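Local structure of SYE1 (Shewanella oneidensis, 4AWT) at residues T238-T243 with V272-A277; N128-V133 with F142-V147; H262-L267 with E290-V295. The protein binds flavin mononucleotide and, like its Old Yellow Enzyme relatives, probably uses it to pass electrons from NADH or NADPH to a substrate's carbon-carbon double bond. The protein carries 1 engineered substitution. All coordinates share one frame; numbering follows the deposited sequence. Where two conformers were deposited one is given.

Interaction 1 of 3, residues T238-T243 with V272-A277. With BOG (octyl beta-D-glucopyranoside), chain D; FMN (flavin mononucleotide), chain B.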
loop_
_atom_site.group_PDB
_atom_site.type_symbol
_atom_site.label_atom_id
_atom_site.label_comp_id
_atom_site.label_asym_id
_atom_site.label_seq_id
_atom_site.Cartn_x
_atom_site.Cartn_y
_atom_site.Cartn_z
ATOM N N THR A 238 -6.423 12.748 -0.171
ATOM C CA THR A 238 -6.824 12.346 1.174
ATOM C C THR A 238 -5.806 12.893 2.182
ATOM O O THR A 238 -4.662 13.149 1.864
ATOM C CB THR A 238 -6.980 10.833 1.293
ATOM O OG1 THR A 238 -5.720 10.251 0.922
ATOM C CG2 THR A 238 -8.097 10.296 0.424
ATOM N N THR A 239 -6.308 13.106 3.384
ATOM C CA THR A 239 -5.563 13.766 4.463
ATOM C C THR A 239 -5.805 13.114 5.804
ATOM O O THR A 239 -5.355 13.624 6.855
ATOM C CB THR A 239 -5.937 15.261 4.533
ATOM O OG1 THR A 239 -7.345 15.342 4.864
ATOM C CG2 THR A 239 -5.619 15.998 3.258
ATOM N N LEU A 240 -6.498 11.973 5.838
ATOM C CA LEU A 240 -6.946 11.397 7.078
ATOM C C LEU A 240 -5.840 11.167 8.084
ATOM O O LEU A 240 -6.031 11.369 9.288
ATOM C CB LEU A 240 -7.641 10.037 6.749
ATOM C CG LEU A 240 -8.281 9.354 7.925
ATOM C CD1 LEU A 240 -9.447 10.154 8.463
ATOM C CD2 LEU A 240 -8.699 7.963 7.476
ATOM N N ASN A 241 -4.690 10.659 7.644
ATOM C CA ASN A 241 -3.592 10.364 8.545
ATOM C C ASN A 241 -2.645 11.523 8.777
ATOM O O ASN A 241 -1.589 11.354 9.375
ATOM C CB ASN A 241 -2.856 9.102 8.096
ATOM C CG ASN A 241 -3.703 7.902 8.299
ATOM O OD1 ASN A 241 -4.623 7.903 9.134
ATOM N ND2 ASN A 241 -3.395 6.874 7.531
ATOM N N GLY A 242 -3.050 12.722 8.394
ATOM C CA GLY A 242 -2.412 13.919 8.849
ATOM C C GLY A 242 -1.519 14.646 7.899
ATOM O O GLY A 242 -0.937 15.658 8.325
ATOM N N THR A 243 -1.395 14.218 6.655
ATOM C CA THR A 243 -0.594 14.888 5.671
ATOM C C THR A 243 -1.490 15.670 4.712
ATOM O O THR A 243 -2.371 15.075 4.058
ATOM C CB THR A 243 0.298 13.913 4.887
ATOM O OG1 THR A 243 -0.440 12.859 4.293
ATOM C CG2 THR A 243 1.345 13.285 5.777
ATOM N N VAL A 272 -9.630 7.094 -1.867
ATOM C CA VAL A 272 -10.401 7.173 -0.627
ATOM C C VAL A 272 -9.586 6.508 0.451
ATOM O O VAL A 272 -8.956 5.469 0.172
ATOM C CB VAL A 272 -11.755 6.460 -0.767
ATOM C CG1 VAL A 272 -12.512 6.441 0.559
ATOM C CG2 VAL A 272 -12.598 7.074 -1.873
ATOM N N ASP A 273 -9.605 7.056 1.662
ATOM C CA ASP A 273 -9.062 6.315 2.784
ATOM C C ASP A 273 -10.125 6.365 3.878
ATOM O O ASP A 273 -10.514 7.412 4.391
ATOM C CB ASP A 273 -7.734 6.891 3.246
ATOM C CG ASP A 273 -6.883 5.936 4.023
ATOM O OD1 ASP A 273 -6.851 4.742 3.690
ATOM O OD2 ASP A 273 -6.185 6.421 4.962
ATOM N N TRP A 274 -10.698 5.183 4.112
ATOM C CA TRP A 274 -11.828 4.997 5.031
ATOM C C TRP A 274 -13.013 5.839 4.554
ATOM O O TRP A 274 -13.603 5.516 3.511
ATOM C CB TRP A 274 -11.430 5.204 6.463
ATOM C CG TRP A 274 -10.456 4.162 6.888
ATOM C CD1 TRP A 274 -9.118 4.305 7.033
ATOM C CD2 TRP A 274 -10.756 2.808 7.180
ATOM N NE1 TRP A 274 -8.566 3.123 7.419
ATOM C CE2 TRP A 274 -9.540 2.191 7.520
ATOM C CE3 TRP A 274 -11.904 2.032 7.204
ATOM C CZ2 TRP A 274 -9.446 0.852 7.879
ATOM C CZ3 TRP A 274 -11.779 0.686 7.583
ATOM C CH2 TRP A 274 -10.559 0.143 7.906
ATOM N N ASP A 275 -13.378 6.873 5.330
ATOM C CA ASP A 275 -14.472 7.799 5.063
ATOM C C ASP A 275 -13.978 9.088 4.406
ATOM O O ASP A 275 -14.800 9.995 4.136
ATOM C CB ASP A 275 -15.219 8.174 6.359
ATOM C CG ASP A 275 -14.360 8.610 7.533
ATOM O OD1 ASP A 275 -13.105 8.404 7.554
ATOM O OD2 ASP A 275 -15.012 9.158 8.492
ATOM N N ASP A 276 -12.693 9.251 4.195
ATOM C CA ASP A 276 -12.090 10.444 3.595
ATOM C C ASP A 276 -12.115 10.260 2.085
ATOM O O ASP A 276 -11.267 9.539 1.536
ATOM C CB ASP A 276 -10.695 10.660 4.121
ATOM C CG ASP A 276 -9.966 11.878 3.617
ATOM O OD1 ASP A 276 -10.570 12.722 2.902
ATOM O OD2 ASP A 276 -8.770 11.958 3.940
ATOM N N ALA A 277 -13.130 10.816 1.457
ATOM C CA ALA A 277 -13.448 10.612 0.046
ATOM C C ALA A 277 -13.548 11.966 -0.647
ATOM O O ALA A 277 -14.615 12.412 -1.032
ATOM C CB ALA A 277 -14.719 9.780 -0.114
HETATM C C1 BOG D . -5.720 1.703 9.489
HETATM O O1 BOG D . -6.944 1.459 10.128
HETATM C C2 BOG D . -5.052 0.443 9.036
HETATM O O2 BOG D . -4.680 -0.372 10.127
HETATM C C3 BOG D . -3.767 0.712 8.237
HETATM O O3 BOG D . -3.306 -0.467 7.640
HETATM C C4 BOG D . -4.122 1.670 7.091
HETATM O O4 BOG D . -2.959 1.989 6.405
HETATM C C5 BOG D . -4.838 2.921 7.587
HETATM O O5 BOG D . -5.992 2.475 8.271
HETATM C C6 BOG D . -5.225 3.838 6.455
HETATM O O6 BOG D . -5.790 4.984 7.068
HETATM C "C1'" BOG D . -7.340 2.453 11.043
HETATM C "C2'" BOG D . -8.576 2.113 11.871
HETATM C "C3'" BOG D . -9.719 1.564 11.073
HETATM C "C4'" BOG D . -11.131 1.527 11.646
HETATM C "C5'" BOG D . -11.586 0.064 11.663
HETATM C "C6'" BOG D . -11.692 -0.449 13.101
HETATM C "C7'" BOG D . -12.121 -1.927 13.102
HETATM C "C8'" BOG D . -12.738 -2.183 14.471
HETATM N N1 FMN B . -3.780 0.750 2.163
HETATM C C2 FMN B . -2.476 0.555 2.006
HETATM O O2 FMN B . -1.814 1.156 1.119
HETATM N N3 FMN B . -1.800 -0.334 2.831
HETATM C C4 FMN B . -2.424 -1.051 3.838
HETATM O O4 FMN B . -1.757 -1.913 4.468
HETATM C C4A FMN B . -3.767 -0.752 4.060
HETATM N N5 FMN B . -4.457 -1.352 5.111
HETATM C C5A FMN B . -5.876 -1.360 5.038
HETATM C C6 FMN B . -6.600 -2.156 5.891
HETATM C C7 FMN B . -8.013 -2.217 5.836
HETATM C C7M FMN B . -8.727 -3.209 6.722
HETATM C C8 FMN B . -8.658 -1.418 4.940
HETATM C C8M FMN B . -10.165 -1.445 4.791
HETATM C C9 FMN B . -7.926 -0.586 4.068
HETATM C C9A FMN B . -6.530 -0.555 4.098
HETATM N N10 FMN B . -5.792 0.229 3.187
HETATM C C10 FMN B . -4.420 0.079 3.128
HETATM C "C1'" FMN B . -6.503 1.015 2.174
HETATM C "C2'" FMN B . -7.058 0.165 1.017
HETATM O "O2'" FMN B . -6.005 -0.337 0.212
HETATM C "C3'" FMN B . -7.961 0.958 0.093
HETATM O "O3'" FMN B . -7.251 1.966 -0.610
HETATM C "C4'" FMN B . -9.186 1.596 0.774
HETATM O "O4'" FMN B . -9.827 0.691 1.660
HETATM C "C5'" FMN B . -10.154 2.203 -0.224
HETATM O "O5'" FMN B . -10.704 1.203 -1.098
HETATM P P FMN B . -12.171 0.600 -0.796
HETATM O O1P FMN B . -12.052 -0.198 0.478
HETATM O O2P FMN B . -13.120 1.769 -0.651
HETATM O O3P FMN B . -12.440 -0.259 -2.008
HETATM O O HOH W 1 -9.018 14.878 2.517
HETATM O O HOH W 2 -4.537 9.225 5.111
#
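The backbone N-H of T239 gives a nearly straight hydrogen bond (169°) to D276 OD2, with T239 N 2.8 Å from D276 OD2 and arriving at the syn lone pair. D276 holds its CG anti to the backbone N (chi1 -178°), which carries the carboxylate across to the other loop. A bridging water donates to D276 OD1 and accepts from T239 OG1, so both carboxylate oxygens are engaged. The bound octyl glucoside supplies a second set of polar links: its O6 donates to D273 OD2 over 2.6 Å and accepts from N241 ND2, which also bonds N184 O, while its ring oxygen O5 receives the indole N-H, W274 NE1 lying 2.8 Å from O5. Among apolar contacts, the L240 methyl CD2 sits at the edge of the W274 ring, 3.7 Å from W274 CD1. Carbon C3' of the glucoside's octyl tail lies over one face of that ring, toward the rim, 3.3 Å from W274 CZ2, and the flavin methyl C8M comes obliquely to within 3.5 Å of W274 CH2. An alanine in place of W274 would probably leave detergent O5 without its indole donor and open a gap beside the flavin dimethyl edge. Two beta turns, type I from T239 to G242 and type II' from D273 to D276, shape these TIM-barrel loops: the one after strand 266-270 lines the flavin pocket with V272 and W274, while that after 230-234 packs on it and holds the glucoside.

Interaction 2 of 3, residues N128-V133 with F142-V147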
loop_
_atom_site.group_PDB
_atom_site.type_symbol
_atom_site.label_atom_id
_atom_site.label_comp_id
_atom_site.label_asym_id
_atom_site.label_seq_id
_atom_site.Cartn_x
_atom_site.Cartn_y
_atom_site.Cartn_z
ATOM N N ASN A 128 -4.850 14.204 15.186
ATOM C CA ASN A 128 -6.110 13.448 15.151
ATOM C C ASN A 128 -5.952 12.107 14.483
ATOM O O ASN A 128 -6.822 11.691 13.654
ATOM C CB ASN A 128 -7.228 14.278 14.529
ATOM C CG ASN A 128 -7.526 15.547 15.275
ATOM O OD1 ASN A 128 -7.790 15.490 16.479
ATOM N ND2 ASN A 128 -7.458 16.661 14.519
ATOM N N VAL A 129 -4.860 11.408 14.852
ATOM C CA VAL A 129 -4.553 10.094 14.310
ATOM C C VAL A 129 -4.287 9.140 15.433
ATOM O O VAL A 129 -3.574 9.453 16.378
ATOM C CB VAL A 129 -3.339 10.169 13.367
ATOM C CG1 VAL A 129 -2.984 8.804 12.796
ATOM C CG2 VAL A 129 -3.631 11.158 12.204
ATOM N N LYS A 130 -4.823 7.919 15.264
ATOM C CA LYS A 130 -4.558 6.817 16.190
ATOM C C LYS A 130 -3.990 5.624 15.376
ATOM O O LYS A 130 -4.326 5.421 14.212
ATOM C CB LYS A 130 -5.795 6.395 16.942
ATOM C CG LYS A 130 -6.330 7.516 17.840
ATOM C CD LYS A 130 -7.486 7.096 18.738
ATOM C CE LYS A 130 -7.984 8.309 19.548
ATOM N NZ LYS A 130 -9.208 7.945 20.332
ATOM N N VAL A 131 -3.195 4.859 16.062
ATOM C CA VAL A 131 -2.772 3.530 15.644
ATOM C C VAL A 131 -3.253 2.533 16.697
ATOM O O VAL A 131 -4.034 2.883 17.570
ATOM C CB VAL A 131 -1.270 3.430 15.359
ATOM C CG1 VAL A 131 -0.898 4.394 14.231
ATOM C CG2 VAL A 131 -0.455 3.685 16.586
ATOM N N PHE A 132 -2.814 1.275 16.589
ATOM C CA PHE A 132 -3.155 0.334 17.632
ATOM C C PHE A 132 -1.891 -0.470 17.977
ATOM O O PHE A 132 -1.008 -0.688 17.147
ATOM C CB PHE A 132 -4.356 -0.552 17.317
ATOM C CG PHE A 132 -4.251 -1.390 16.044
ATOM C CD1 PHE A 132 -3.543 -2.567 16.013
ATOM C CD2 PHE A 132 -4.889 -0.965 14.888
ATOM C CE1 PHE A 132 -3.471 -3.337 14.849
ATOM C CE2 PHE A 132 -4.831 -1.726 13.761
ATOM C CZ PHE A 132 -4.139 -2.911 13.715
ATOM N N VAL A 133 -1.880 -0.922 19.219
ATOM C CA VAL A 133 -0.772 -1.645 19.815
ATOM C C VAL A 133 -1.295 -2.897 20.441
ATOM O O VAL A 133 -2.486 -3.082 20.668
ATOM C CB VAL A 133 -0.041 -0.767 20.870
ATOM C CG1 VAL A 133 0.502 0.516 20.271
ATOM C CG2 VAL A 133 -0.951 -0.526 22.061
ATOM N N PHE A 142 -6.228 0.826 20.718
ATOM C CA PHE A 142 -6.056 2.055 19.952
ATOM C C PHE A 142 -5.394 3.129 20.829
ATOM O O PHE A 142 -5.766 3.327 22.003
ATOM C CB PHE A 142 -7.420 2.529 19.377
ATOM C CG PHE A 142 -7.788 1.700 18.160
ATOM C CD1 PHE A 142 -8.484 0.522 18.237
ATOM C CD2 PHE A 142 -7.378 2.138 16.922
ATOM C CE1 PHE A 142 -8.696 -0.213 17.061
ATOM C CE2 PHE A 142 -7.564 1.443 15.752
ATOM C CZ PHE A 142 -8.259 0.233 15.843
ATOM N N VAL A 143 -4.412 3.829 20.298
ATOM C CA VAL A 143 -3.613 4.785 21.001
ATOM C C VAL A 143 -3.304 5.968 20.094
ATOM O O VAL A 143 -3.230 5.813 18.895
ATOM C CB VAL A 143 -2.260 4.226 21.519
ATOM C CG1 VAL A 143 -2.467 3.154 22.569
ATOM C CG2 VAL A 143 -1.448 3.671 20.358
ATOM N N ASP A 144 -3.078 7.137 20.696
ATOM C CA ASP A 144 -2.614 8.298 19.980
ATOM C C ASP A 144 -1.204 8.078 19.466
ATOM O O ASP A 144 -0.362 7.440 20.141
ATOM C CB ASP A 144 -2.584 9.500 20.914
ATOM C CG ASP A 144 -3.963 10.005 21.248
ATOM O OD1 ASP A 144 -4.945 9.566 20.660
ATOM O OD2 ASP A 144 -4.038 10.916 22.099
ATOM N N VAL A 145 -0.877 8.587 18.298
ATOM C CA VAL A 145 0.471 8.552 17.809
ATOM C C VAL A 145 1.363 9.440 18.660
ATOM O O VAL A 145 0.891 10.340 19.353
ATOM C CB VAL A 145 0.520 8.983 16.330
ATOM C CG1 VAL A 145 -0.164 7.948 15.465
ATOM C CG2 VAL A 145 -0.075 10.370 16.104
ATOM N N ALA A 146 2.665 9.208 18.540
ATOM C CA ALA A 146 3.694 9.945 19.228
ATOM C C ALA A 146 4.293 11.055 18.396
ATOM O O ALA A 146 4.199 11.081 17.184
ATOM C CB ALA A 146 4.768 9.019 19.732
ATOM N N VAL A 147 4.971 12.013 19.044
ATOM C CA VAL A 147 5.671 13.059 18.365
ATOM C C VAL A 147 6.965 12.548 17.772
ATOM O O VAL A 147 7.758 11.975 18.524
ATOM C CB VAL A 147 5.975 14.253 19.327
ATOM C CG1 VAL A 147 6.792 15.296 18.621
ATOM C CG2 VAL A 147 4.710 14.899 19.882
HETATM O O HOH W 3 -5.549 11.008 18.358
#
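The rings of F132 and F142 meet in an offset edge-to-face pair, the edge of F132 turned to the face of F142 with planes at 64° and centroids 5.4 Å apart. F132 CB sits over the centre of the same F142 face, 4.0 Å from the ring centroid in a CH-pi contact, while F132 CD2 reaches F142 CE2. The two side chains point the same way from a non-hydrogen-bonded pair. V131 and V143 form the neighbouring hydrogen-bonded pair, V131 N to V143 O at 3.0 Å and V143 N to V131 O at 2.9 Å. Together they define an antiparallel beta hairpin of strands 130-133 and 141-144, whose short segments have axes at 130° rather than 180°, consistent with a twisted, splayed pair. On the face of V131 and V143 their CG2 methyls touch. V133 CG1 meets V143 CG2 at 3.7 Å, and beyond the strand V145 CG1 packs on V131 CG1. Past the strand end the ladder fades to a weak bond, V145 N to V129 O at 3.4 Å. K130, extended beyond CG, runs alongside D144, yet K130 NZ stays 4.6 Å from D144 OD1, beyond salt-bridge range. Farther out, F132 meets the rings of Y68 and F350 and touches the bound octyl glucoside, and its backbone is tied to N112 and A69; V131 rests on Y68 and V107.

Interaction 3 of 3, residues H262-L267 with E290-V295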
loop_
_atom_site.group_PDB
_atom_site.type_symbol
_atom_site.label_atom_id
_atom_site.label_comp_id
_atom_site.label_asym_id
_atom_site.label_seq_id
_atom_site.Cartn_x
_atom_site.Cartn_y
_atom_site.Cartn_z
ATOM N N HIS A 262 11.255 7.394 -14.055
ATOM C CA HIS A 262 11.802 6.139 -13.554
ATOM C C HIS A 262 11.222 4.915 -14.220
ATOM O O HIS A 262 11.724 3.805 -13.980
ATOM C CB HIS A 262 11.585 6.023 -12.048
ATOM C CG HIS A 262 12.466 6.896 -11.225
ATOM N ND1 HIS A 262 13.796 6.604 -11.015
ATOM C CD2 HIS A 262 12.207 8.007 -10.559
ATOM C CE1 HIS A 262 14.290 7.524 -10.252
ATOM N NE2 HIS A 262 13.362 8.402 -9.927
ATOM N N ARG A 263 10.169 5.071 -15.020
ATOM C CA ARG A 263 9.577 3.977 -15.762
ATOM C C ARG A 263 9.003 2.914 -14.815
ATOM O O ARG A 263 8.959 1.719 -15.149
ATOM C CB ARG A 263 10.498 3.367 -16.822
ATOM C CG ARG A 263 10.892 4.409 -17.878
ATOM C CD ARG A 263 9.711 4.814 -18.742
ATOM N NE ARG A 263 10.089 5.585 -19.931
ATOM C CZ ARG A 263 10.132 6.881 -20.105
ATOM N NH1 ARG A 263 9.824 7.719 -19.142
ATOM N NH2 ARG A 263 10.496 7.446 -21.260
ATOM N N ILE A 264 8.501 3.322 -13.671
ATOM C CA ILE A 264 7.883 2.372 -12.766
ATOM C C ILE A 264 6.708 1.685 -13.510
ATOM O O ILE A 264 6.064 2.277 -14.369
ATOM C CB ILE A 264 7.419 2.988 -11.456
ATOM C CG1 ILE A 264 6.297 3.990 -11.595
ATOM C CG2 ILE A 264 8.630 3.585 -10.688
ATOM C CD1 ILE A 264 5.656 4.412 -10.301
ATOM N N VAL A 265 6.445 0.443 -13.150
ATOM C CA VAL A 265 5.503 -0.369 -13.904
ATOM C C VAL A 265 4.057 0.031 -13.667
ATOM O O VAL A 265 3.217 -0.113 -14.576
ATOM C CB VAL A 265 5.747 -1.870 -13.643
ATOM C CG1 VAL A 265 5.192 -2.354 -12.315
ATOM C CG2 VAL A 265 5.221 -2.704 -14.769
ATOM N N TYR A 266 3.727 0.518 -12.488
ATOM C CA TYR A 266 2.381 1.048 -12.229
ATOM C C TYR A 266 2.459 2.162 -11.232
ATOM O O TYR A 266 3.358 2.217 -10.361
ATOM C CB TYR A 266 1.416 -0.040 -11.803
ATOM C CG TYR A 266 1.497 -0.644 -10.424
ATOM C CD1 TYR A 266 1.146 0.069 -9.282
ATOM C CD2 TYR A 266 1.832 -1.965 -10.249
ATOM C CE1 TYR A 266 1.165 -0.488 -8.034
ATOM C CE2 TYR A 266 1.778 -2.584 -9.022
ATOM C CZ TYR A 266 1.444 -1.861 -7.900
ATOM O OH TYR A 266 1.360 -2.486 -6.700
ATOM N N LEU A 267 1.437 2.997 -11.279
ATOM C CA LEU A 267 1.156 4.048 -10.297
ATOM C C LEU A 267 -0.237 3.750 -9.767
ATOM O O LEU A 267 -1.178 3.592 -10.543
ATOM C CB LEU A 267 1.213 5.433 -10.941
ATOM C CG LEU A 267 0.852 6.591 -10.050
ATOM C CD1 LEU A 267 1.718 6.682 -8.832
ATOM C CD2 LEU A 267 0.916 7.899 -10.845
ATOM N N GLU A 290 -1.806 11.732 -18.334
ATOM C CA GLU A 290 -0.767 12.217 -19.267
ATOM C C GLU A 290 0.613 12.231 -18.607
ATOM O O GLU A 290 1.614 11.969 -19.280
ATOM C CB GLU A 290 -1.101 13.579 -19.826
ATOM C CG GLU A 290 -2.360 13.552 -20.688
ATOM C CD GLU A 290 -2.333 12.502 -21.729
ATOM O OE1 GLU A 290 -1.332 12.400 -22.479
ATOM O OE2 GLU A 290 -3.319 11.733 -21.820
ATOM N N ALA A 291 0.690 12.569 -17.329
ATOM C CA ALA A 291 1.960 12.676 -16.662
ATOM C C ALA A 291 2.634 11.325 -16.482
ATOM O O ALA A 291 3.863 11.221 -16.482
ATOM C CB ALA A 291 1.795 13.354 -15.315
ATOM N N TYR A 292 1.831 10.285 -16.267
ATOM C CA TYR A 292 2.356 8.933 -16.005
ATOM C C TYR A 292 1.731 7.993 -17.028
ATOM O O TYR A 292 0.502 7.880 -17.111
ATOM C CB TYR A 292 2.031 8.500 -14.562
ATOM C CG TYR A 292 2.434 7.055 -14.407
ATOM C CD1 TYR A 292 3.786 6.699 -14.290
ATOM C CD2 TYR A 292 1.486 6.045 -14.467
ATOM C CE1 TYR A 292 4.156 5.380 -14.222
ATOM C CE2 TYR A 292 1.885 4.725 -14.398
ATOM C CZ TYR A 292 3.205 4.393 -14.266
ATOM O OH TYR A 292 3.506 3.063 -14.241
ATOM N N GLN A 293 2.602 7.343 -17.800
ATOM C CA GLN A 293 2.086 6.595 -18.944
ATOM C C GLN A 293 2.264 5.091 -18.864
ATOM O O GLN A 293 2.108 4.380 -19.839
ATOM C CB GLN A 293 2.714 7.168 -20.197
ATOM C CG GLN A 293 2.539 8.702 -20.200
ATOM C CD GLN A 293 2.587 9.349 -21.553
ATOM O OE1 GLN A 293 2.137 10.503 -21.697
ATOM N NE2 GLN A 293 3.128 8.629 -22.549
ATOM N N GLY A 294 2.425 4.584 -17.646
ATOM C CA GLY A 294 2.372 3.165 -17.362
ATOM C C GLY A 294 0.985 2.720 -16.945
ATOM O O GLY A 294 -0.025 3.331 -17.309
ATOM N N VAL A 295 0.910 1.649 -16.194
ATOM C CA VAL A 295 -0.397 1.132 -15.734
ATOM C C VAL A 295 -0.858 1.967 -14.560
ATOM O O VAL A 295 -0.155 2.134 -13.572
ATOM C CB VAL A 295 -0.270 -0.360 -15.363
ATOM C CG1 VAL A 295 -1.522 -0.845 -14.664
ATOM C CG2 VAL A 295 0.016 -1.177 -16.618
#
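L267 CB covers one face of the Y292 ring in a CH-pi contact, 3.8 Å from the centroid and displaced toward the rim. Over the opposite face, also toward the rim, stands the backbone N of G294, 3.3 Å above the plane. At the ring edge, in plane, lie the carbonyl O of I264 and the carbonyl carbon of V295. I264 CG1 touches Y292 CE1, the side chains crossing at about a right angle. Y292 holds CG anti to its backbone N (chi1 173°), which sets CG on the side of segment 262-267. There Y292 OH donates to I264 O over 2.7 Å, from a position 47° out of the carbonyl plane. A side chain on G294 would run into that hydroxyl. Y266 and V295 then form a parallel beta bridge: L267 N reaches V295 O at 2.9 Å, while V295 N to V265 O is weak at 3.3 Å. The bridge belongs to the beta-alpha-beta unit of strand 266-270, helix 282-291 and strand 295-299. With its faces flanked and its hydroxyl bonded, the Y292 ring has its rotation restrained, and the buried phenol is satisfied by a carbonyl just before strand 266-270, tying the end of helix 282-291 to that strand's start.

Interactions 1 and 3 belong to the eight-stranded parallel barrel, the first joining loops after two strands, the other joining two strand starts; interaction 2 is an antiparallel hairpin outside that sheet. Along the chain, interaction 2 closes before the others begin; the segments of interactions 1 and 3 then alternate, so strand 266-270 runs from interaction 3 at its start to the loop of interaction 1 beyond its end. The centres of interactions 1 and 3 are about 23 Å apart, without touching. Interactions 1 and 2, centres about 15 Å apart, do touch: V129 CG2 packs on N241 O at 3.5 Å. Interactions 2 and 3 lie about 34 Å apart between centres. The hairpin and flavin-side loops thus gather at one barrel end, whereas interaction 3 fastens strands at the other.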